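Local coordinates for kelch domain-containing protein (Colletotrichum graminicola M1.001, PDB 5C86) that probably oxidises primary alcohols with a copper centre, as a fungal alcohol oxidase of the galactose oxidase and glyoxal oxidase family (AA5), at residues Thr380-Asp392 with Ile401-Phe413. Numbering follows the deposited sequence.
Sequences TPAKRPVIQSLSD and ITITMQDAGAYTF
Pro385 CB meets the Tyr411 ring at its edge, near the ring plane, 3.5 Å from Tyr411 CE1. Met405 CG lies over one face of that ring, offset toward the rim. Asp407 O sits in plane at the edge and accepts a hydrogen bond from Tyr411 OH. A water also donates to Tyr411 OH and to Asp407 OD2, and accepts from Val386 N and Asp407 N, so it bridges the segments.

The motif is an antiparallel strand pair with a classic beta bulge, in the C-terminal early set domain of the galactose oxidase type. Strand 387-390 runs beside strand 401-405, which pairs on its other edge with strand 444-448. At the bulge, Gln388 N and Ser389 N both donate to Thr404 O, at 2.7 Å from Gln388 N and 3.1 Å from Ser389 N. The Ser389 N-H uses a lone pair in the carbonyl plane.

Ile387, Leu390, Ile403 and Met405 form the apolar side, next to strands 459-466 and 476-481. Leu390 CD2 lies alongside Ile403 CG1 at 3.8 Å. Met405 bends at chi2 (-56°), which puts SD 3.7 Å from Ile387 CG1. A second bend at chi3 (-63°) brings Met405 CE to 3.9 Å from Pro385 CB.

Near the loop end, Lys383 NZ makes a long salt bridge of 3.9 Å to Asp407 OD2. A second water joins Lys383 NZ to Asp407 OD1. At the far end, Ser391 OG stands between its own N and carbonyl carbon (chi1 58°) and accepts a nearly straight bond from Thr402 N at 2.8 Å.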
ATOM      1  N   THR A 380      -3.626  14.521  24.934  1.00 17.02           N
ATOM      2  CA  THR A 380      -3.841  15.934  24.462  1.00 17.35           C
ATOM      3  C   THR A 380      -3.233  16.132  23.037  1.00 13.69           C
ATOM      4  O   THR A 380      -2.059  15.929  22.967  1.00 16.08           O
ATOM      5  CB  THR A 380      -3.156  16.863  25.467  1.00 20.70           C
ATOM      6  OG1 THR A 380      -3.692  16.579  26.809  1.00 20.76           O
ATOM      7  CG2 THR A 380      -3.426  18.308  25.139  1.00 23.22           C
ATOM      8  N   PRO A 381      -4.051  16.497  22.037  1.00 14.77           N
ATOM      9  CA  PRO A 381      -3.578  16.793  20.716  1.00 15.69           C
ATOM     10  C   PRO A 381      -2.458  17.790  20.729  1.00 16.72           C
ATOM     11  O   PRO A 381      -2.530  18.909  21.348  1.00 16.00           O
ATOM     12  CB  PRO A 381      -4.761  17.302  20.007  1.00 17.88           C
ATOM     13  CG  PRO A 381      -5.946  16.590  20.647  1.00 17.87           C
ATOM     14  CD  PRO A 381      -5.514  16.624  22.064  1.00 16.35           C
ATOM     15  N   ALA A 382      -1.330  17.405  20.134  1.00 16.86           N
ATOM     16  CA  ALA A 382      -0.191  18.278  20.022  1.00 16.39           C
ATOM     17  C   ALA A 382      -0.395  19.405  19.020  1.00 14.29           C
ATOM     18  O   ALA A 382      -1.132  19.314  18.035  1.00 15.24           O
ATOM     19  CB  ALA A 382       1.031  17.423  19.568  1.00 16.42           C
ATOM     20  N   LYS A 383       0.392  20.477  19.288  1.00 14.36           N
ATOM     21  CA  LYS A 383       0.470  21.558  18.355  1.00 15.17           C
ATOM     22  C   LYS A 383       1.431  21.071  17.262  1.00 15.54           C
ATOM     23  O   LYS A 383       2.524  20.621  17.562  1.00 17.31           O
ATOM     24  CB  LYS A 383       0.982  22.859  19.051  1.00 17.21           C
ATOM     25  CG  LYS A 383       1.412  23.939  18.069  1.00 18.99           C
ATOM     26  CD  LYS A 383       0.190  24.557  17.461  1.00 22.60           C
ATOM     27  CE  LYS A 383       0.564  25.795  16.609  1.00 29.39           C
ATOM     28  NZ  LYS A 383       1.711  25.531  15.717  1.00 35.33           N
ATOM     29  N   ARG A 384       0.983  21.109  16.049  1.00 12.73           N
ATOM     30  CA  ARG A 384       1.738  20.532  14.922  1.00 13.70           C
ATOM     31  C   ARG A 384       2.492  21.619  14.223  1.00 12.35           C
ATOM     32  O   ARG A 384       1.957  22.719  14.014  1.00 12.54           O
ATOM     33  CB  ARG A 384       0.780  19.828  13.986  1.00 12.62           C
ATOM     34  CG  ARG A 384       0.013  18.705  14.641  1.00 14.33           C
ATOM     35  CD  ARG A 384      -1.008  18.011  13.745  1.00 14.47           C
ATOM     36  NE  ARG A 384      -0.349  17.272  12.684  1.00 13.69           N
ATOM     37  CZ  ARG A 384      -0.920  16.332  11.971  1.00 15.51           C
ATOM     38  NH1 ARG A 384      -2.244  16.115  12.146  1.00 15.59           N
ATOM     39  NH2 ARG A 384      -0.234  15.662  11.083  1.00 14.01           N
ATOM     40  N   PRO A 385       3.668  21.268  13.660  1.00 11.19           N
ATOM     41  CA  PRO A 385       4.292  22.214  12.749  1.00 11.30           C
ATOM     42  C   PRO A 385       3.546  22.289  11.426  1.00 11.28           C
ATOM     43  O   PRO A 385       2.659  21.463  11.151  1.00 12.27           O
ATOM     44  CB  PRO A 385       5.711  21.614  12.617  1.00 13.29           C
ATOM     45  CG  PRO A 385       5.519  20.163  12.756  1.00 13.41           C
ATOM     46  CD  PRO A 385       4.356  19.968  13.713  1.00 12.61           C
ATOM     47  N   VAL A 386       3.844  23.296  10.618  1.00 11.67           N
ATOM     48  CA  VAL A 386       3.195  23.567   9.356  1.00 11.69           C
ATOM     49  C   VAL A 386       4.274  23.827   8.242  1.00 12.14           C
ATOM     50  O   VAL A 386       5.129  24.676   8.436  1.00 13.04           O
ATOM     51  CB  VAL A 386       2.288  24.789   9.470  1.00 13.78           C
ATOM     52  CG1 VAL A 386       1.677  25.159   8.145  1.00 15.76           C
ATOM     53  CG2 VAL A 386       1.165  24.515  10.535  1.00 14.41           C
ATOM     54  N   ILE A 387       4.118  23.168   7.100  1.00 11.86           N
ATOM     55  CA  ILE A 387       4.895  23.534   5.908  1.00 12.55           C
ATOM     56  C   ILE A 387       4.197  24.693   5.236  1.00 14.29           C
ATOM     57  O   ILE A 387       3.026  24.535   4.780  1.00 17.93           O
ATOM     58  CB  ILE A 387       5.035  22.355   4.934  1.00 14.24           C
ATOM     59  CG1 ILE A 387       5.774  21.269   5.642  1.00 16.13           C
ATOM     60  CG2 ILE A 387       5.730  22.841   3.606  1.00 15.21           C
ATOM     61  CD1 ILE A 387       5.899  19.990   4.799  1.00 16.48           C
ATOM     62  N   GLN A 388       4.913  25.846   5.242  0.50 14.79           N
ATOM     63  CA  GLN A 388       4.517  27.125   4.631  0.50 16.81           C
ATOM     64  C   GLN A 388       4.770  27.164   3.119  0.50 17.02           C
ATOM     65  O   GLN A 388       3.983  27.706   2.340  0.50 17.42           O
ATOM     66  CB  GLN A 388       5.279  28.296   5.283  0.50 20.48           C
ATOM     67  CG  GLN A 388       4.810  29.666   4.743  0.50 21.40           C
ATOM     68  CD  GLN A 388       5.693  30.817   5.176  0.50 23.21           C
ATOM     69  OE1 GLN A 388       6.637  30.639   5.931  0.50 25.29           O
ATOM     70  NE2 GLN A 388       5.384  32.019   4.691  0.50 28.55           N
ATOM     71  N   SER A 389       5.868  26.561   2.677  0.50 14.65           N
ATOM     72  CA  SER A 389       6.101  26.498   1.225  0.50 16.03           C
ATOM     73  C   SER A 389       6.976  25.289   0.819  0.50 15.26           C
ATOM     74  O   SER A 389       7.698  24.760   1.646  0.50 13.68           O
ATOM     75  CB  SER A 389       6.696  27.838   0.739  0.50 15.15           C
ATOM     76  OG  SER A 389       7.992  28.051   1.216  0.50 20.32           O
ATOM     77  N   LEU A 390       6.857  24.862  -0.434  1.00 19.96           N
ATOM     78  CA  LEU A 390       7.890  24.034  -1.088  1.00 18.65           C
ATOM     79  C   LEU A 390       8.387  24.846  -2.265  1.00 17.91           C
ATOM     80  O   LEU A 390       7.617  25.553  -2.968  1.00 19.64           O
ATOM     81  CB  LEU A 390       7.343  22.743  -1.614  1.00 19.27           C
ATOM     82  CG  LEU A 390       6.740  21.797  -0.621  1.00 21.25           C
ATOM     83  CD1 LEU A 390       6.311  20.526  -1.297  1.00 24.60           C
ATOM     84  CD2 LEU A 390       7.731  21.442   0.512  1.00 19.39           C
ATOM     85  N   SER A 391       9.684  24.699  -2.553  1.00 15.82           N
ATOM     86  CA  SER A 391      10.261  25.365  -3.708  1.00 17.87           C
ATOM     87  C   SER A 391       9.867  24.776  -5.005  1.00 17.97           C
ATOM     88  O   SER A 391      10.067  25.419  -6.076  1.00 21.16           O
ATOM     89  CB  SER A 391      11.791  25.345  -3.640  1.00 17.70           C
ATOM     90  OG  SER A 391      12.255  24.021  -3.573  1.00 17.31           O
ATOM     91  N   ASP A 392       9.405  23.545  -5.030  1.00 16.99           N
ATOM     92  CA  ASP A 392       8.989  22.892  -6.255  1.00 19.67           C
ATOM     93  C   ASP A 392       8.121  21.740  -5.906  1.00 20.30           C
ATOM     94  O   ASP A 392       8.274  21.152  -4.822  1.00 23.11           O
ATOM     95  CB  ASP A 392      10.167  22.324  -7.035  1.00 23.83           C
ATOM     96  CG  ASP A 392      10.790  23.302  -7.945  1.00 30.05           C
ATOM     97  OD1 ASP A 392      10.093  23.859  -8.866  1.00 28.43           O
ATOM     98  OD2 ASP A 392      11.986  23.578  -7.733  1.00 29.39           O
ATOM     99  N   ILE A 401      14.723  20.186  -2.897  1.00 12.71           N
ATOM    100  CA  ILE A 401      13.473  20.811  -2.526  1.00 12.05           C
ATOM    101  C   ILE A 401      13.767  21.608  -1.253  1.00 12.67           C
ATOM    102  O   ILE A 401      14.269  21.048  -0.261  1.00 13.88           O
ATOM    103  CB  ILE A 401      12.408  19.804  -2.182  1.00 15.12           C
ATOM    104  CG1 ILE A 401      12.066  18.961  -3.395  1.00 17.10           C
ATOM    105  CG2 ILE A 401      11.092  20.497  -1.779  1.00 16.08           C
ATOM    106  CD1 ILE A 401      11.083  17.834  -3.011  1.00 19.54           C
ATOM    107  N   THR A 402      13.464  22.892  -1.262  1.00 13.46           N
ATOM    108  CA  THR A 402      13.525  23.677  -0.073  1.00 13.49           C
ATOM    109  C   THR A 402      12.111  23.734   0.556  1.00 12.45           C
ATOM    110  O   THR A 402      11.148  24.128  -0.136  1.00 14.69           O
ATOM    111  CB  THR A 402      14.060  25.104  -0.330  1.00 14.72           C
ATOM    112  OG1 THR A 402      15.404  24.991  -0.841  1.00 17.31           O
ATOM    113  CG2 THR A 402      14.117  25.912   0.945  1.00 15.58           C
ATOM    114  N   ILE A 403      12.035  23.393   1.828  1.00 12.95           N
ATOM    115  CA  ILE A 403      10.820  23.280   2.607  1.00 14.02           C
ATOM    116  C   ILE A 403      10.857  24.462   3.560  1.00 14.80           C
ATOM    117  O   ILE A 403      11.795  24.522   4.353  1.00 16.90           O
ATOM    118  CB  ILE A 403      10.782  21.981   3.376  1.00 15.12           C
ATOM    119  CG1 ILE A 403      10.937  20.771   2.449  1.00 15.66           C
ATOM    120  CG2 ILE A 403       9.477  21.918   4.231  1.00 14.92           C
ATOM    121  CD1 ILE A 403      11.671  19.613   3.029  1.00 19.78           C
ATOM    122  N   THR A 404       9.866  25.320   3.538  1.00 14.87           N
ATOM    123  CA  THR A 404       9.878  26.446   4.541  1.00 16.75           C
ATOM    124  C   THR A 404       8.773  26.167   5.562  1.00 13.23           C
ATOM    125  O   THR A 404       7.632  26.014   5.185  1.00 13.59           O
ATOM    126  CB  THR A 404       9.588  27.741   3.829  1.00 19.94           C
ATOM    127  OG1 THR A 404      10.592  27.938   2.816  1.00 23.58           O
ATOM    128  CG2 THR A 404       9.633  28.890   4.804  1.00 22.29           C
ATOM    129  N   MET A 405       9.170  26.068   6.805  1.00 14.00           N
ATOM    130  CA  MET A 405       8.317  25.806   7.961  1.00 13.03           C
ATOM    131  C   MET A 405       7.798  27.107   8.487  1.00 16.17           C
ATOM    132  O   MET A 405       8.504  28.125   8.496  1.00 17.06           O
ATOM    133  CB  MET A 405       9.053  25.037   9.036  1.00 15.30           C
ATOM    134  CG  MET A 405       9.706  23.735   8.540  1.00 15.68           C
ATOM    135  SD  MET A 405       8.506  22.619   7.745  1.00 15.26           S
ATOM    136  CE  MET A 405       7.450  22.312   9.156  1.00 14.65           C
ATOM    137  N   GLN A 406       6.603  27.049   9.032  1.00 14.59           N
ATOM    138  CA  GLN A 406       5.970  28.226   9.657  1.00 14.74           C
ATOM    139  C   GLN A 406       6.729  28.738  10.861  1.00 16.69           C
ATOM    140  O   GLN A 406       6.899  29.986  10.995  1.00 19.53           O
ATOM    141  CB  GLN A 406       4.542  27.851  10.013  1.00 15.78           C
ATOM    142  CG  GLN A 406       3.750  29.028  10.640  1.00 20.50           C
ATOM    143  CD  GLN A 406       2.367  28.510  10.969  1.00 24.60           C
ATOM    144  OE1 GLN A 406       1.587  28.374  10.096  1.00 27.59           O
ATOM    145  NE2 GLN A 406       2.165  28.038  12.170  1.00 36.95           N
ATOM    146  N   ASP A 407       7.174  27.833  11.724  1.00 16.45           N
ATOM    147  CA  ASP A 407       7.803  28.105  13.003  1.00 19.03           C
ATOM    148  C   ASP A 407       9.259  27.591  12.986  1.00 18.35           C
ATOM    149  O   ASP A 407       9.540  26.474  12.586  1.00 17.11           O
ATOM    150  CB  ASP A 407       7.069  27.375  14.144  1.00 22.71           C
ATOM    151  CG  ASP A 407       5.531  27.380  13.980  1.00 30.30           C
ATOM    152  OD1 ASP A 407       5.016  28.516  14.188  1.00 28.62           O
ATOM    153  OD2 ASP A 407       4.862  26.317  13.575  1.00 30.99           O
ATOM    154  N   ALA A 408      10.199  28.343  13.513  1.00 15.23           N
ATOM    155  CA  ALA A 408      11.604  27.871  13.640  1.00 15.01           C
ATOM    156  C   ALA A 408      11.707  26.696  14.508  1.00 17.22           C
ATOM    157  O   ALA A 408      11.017  26.572  15.511  1.00 20.11           O
ATOM    158  CB  ALA A 408      12.491  28.997  14.171  1.00 15.11           C
ATOM    159  N   GLY A 409      12.583  25.772  14.161  1.00 15.88           N
ATOM    160  CA  GLY A 409      12.853  24.662  14.983  1.00 16.73           C
ATOM    161  C   GLY A 409      13.918  23.741  14.372  1.00 16.35           C
ATOM    162  O   GLY A 409      14.445  24.054  13.338  1.00 19.85           O
ATOM    163  N   ALA A 410      14.133  22.621  15.023  1.00 17.71           N
ATOM    164  CA  ALA A 410      14.979  21.550  14.543  1.00 19.50           C
ATOM    165  C   ALA A 410      13.995  20.487  13.975  1.00 19.58           C
ATOM    166  O   ALA A 410      13.214  19.912  14.694  1.00 27.46           O
ATOM    167  CB  ALA A 410      15.818  20.962  15.661  1.00 20.54           C
ATOM    168  N   TYR A 411      14.036  20.284  12.684  1.00 15.28           N
ATOM    169  CA  TYR A 411      13.112  19.390  12.043  1.00 12.83           C
ATOM    170  C   TYR A 411      13.814  18.192  11.390  1.00 13.18           C
ATOM    171  O   TYR A 411      14.998  18.315  10.938  1.00 14.94           O
ATOM    172  CB  TYR A 411      12.388  20.103  10.930  1.00 13.98           C
ATOM    173  CG  TYR A 411      11.404  21.159  11.409  1.00 13.59           C
ATOM    174  CD1 TYR A 411      10.126  20.792  11.871  1.00 13.65           C
ATOM    175  CD2 TYR A 411      11.771  22.480  11.541  1.00 15.90           C
ATOM    176  CE1 TYR A 411       9.248  21.752  12.370  1.00 14.53           C
ATOM    177  CE2 TYR A 411      10.868  23.400  12.030  1.00 16.14           C
ATOM    178  CZ  TYR A 411       9.600  23.011  12.409  1.00 14.52           C
ATOM    179  OH  TYR A 411       8.712  23.996  12.820  1.00 15.30           O
ATOM    180  N   THR A 412      13.093  17.091  11.334  1.00 12.21           N
ATOM    181  CA  THR A 412      13.448  15.966  10.416  1.00 13.19           C
ATOM    182  C   THR A 412      12.352  15.791   9.414  1.00 11.46           C
ATOM    183  O   THR A 412      11.303  16.384   9.515  1.00 11.04           O
ATOM    184  CB  THR A 412      13.620  14.659  11.182  1.00 15.26           C
ATOM    185  OG1 THR A 412      12.419  14.347  11.924  1.00 15.16           O
ATOM    186  CG2 THR A 412      14.831  14.705  12.183  1.00 17.34           C
ATOM    187  N   PHE A 413      12.641  15.071   8.341  1.00 11.97           N
ATOM    188  CA  PHE A 413      11.823  15.011   7.206  1.00 12.33           C
ATOM    189  C   PHE A 413      11.721  13.587   6.641  1.00 10.77           C
ATOM    190  O   PHE A 413      12.569  12.742   6.792  1.00 11.94           O
ATOM    191  CB  PHE A 413      12.281  15.955   6.074  1.00 13.11           C
ATOM    192  CG  PHE A 413      12.448  17.340   6.482  1.00 12.10           C
ATOM    193  CD1 PHE A 413      13.618  17.809   7.006  1.00 12.78           C
ATOM    194  CD2 PHE A 413      11.383  18.192   6.396  1.00 12.92           C
ATOM    195  CE1 PHE A 413      13.697  19.132   7.466  1.00 12.09           C
ATOM    196  CE2 PHE A 413      11.450  19.524   6.862  1.00 11.76           C
ATOM    197  CZ  PHE A 413      12.600  19.962   7.393  1.00 12.31           C
TER
HETATM  198  O   HOH W   1       2.466  28.615  15.147  1.00 25.01           O
HETATM  199  O   HOH W   2       6.145  24.934  11.828  1.00 13.77           O
HETATM  200  O   HOH W   3      10.327  26.767   0.293  1.00 21.18           O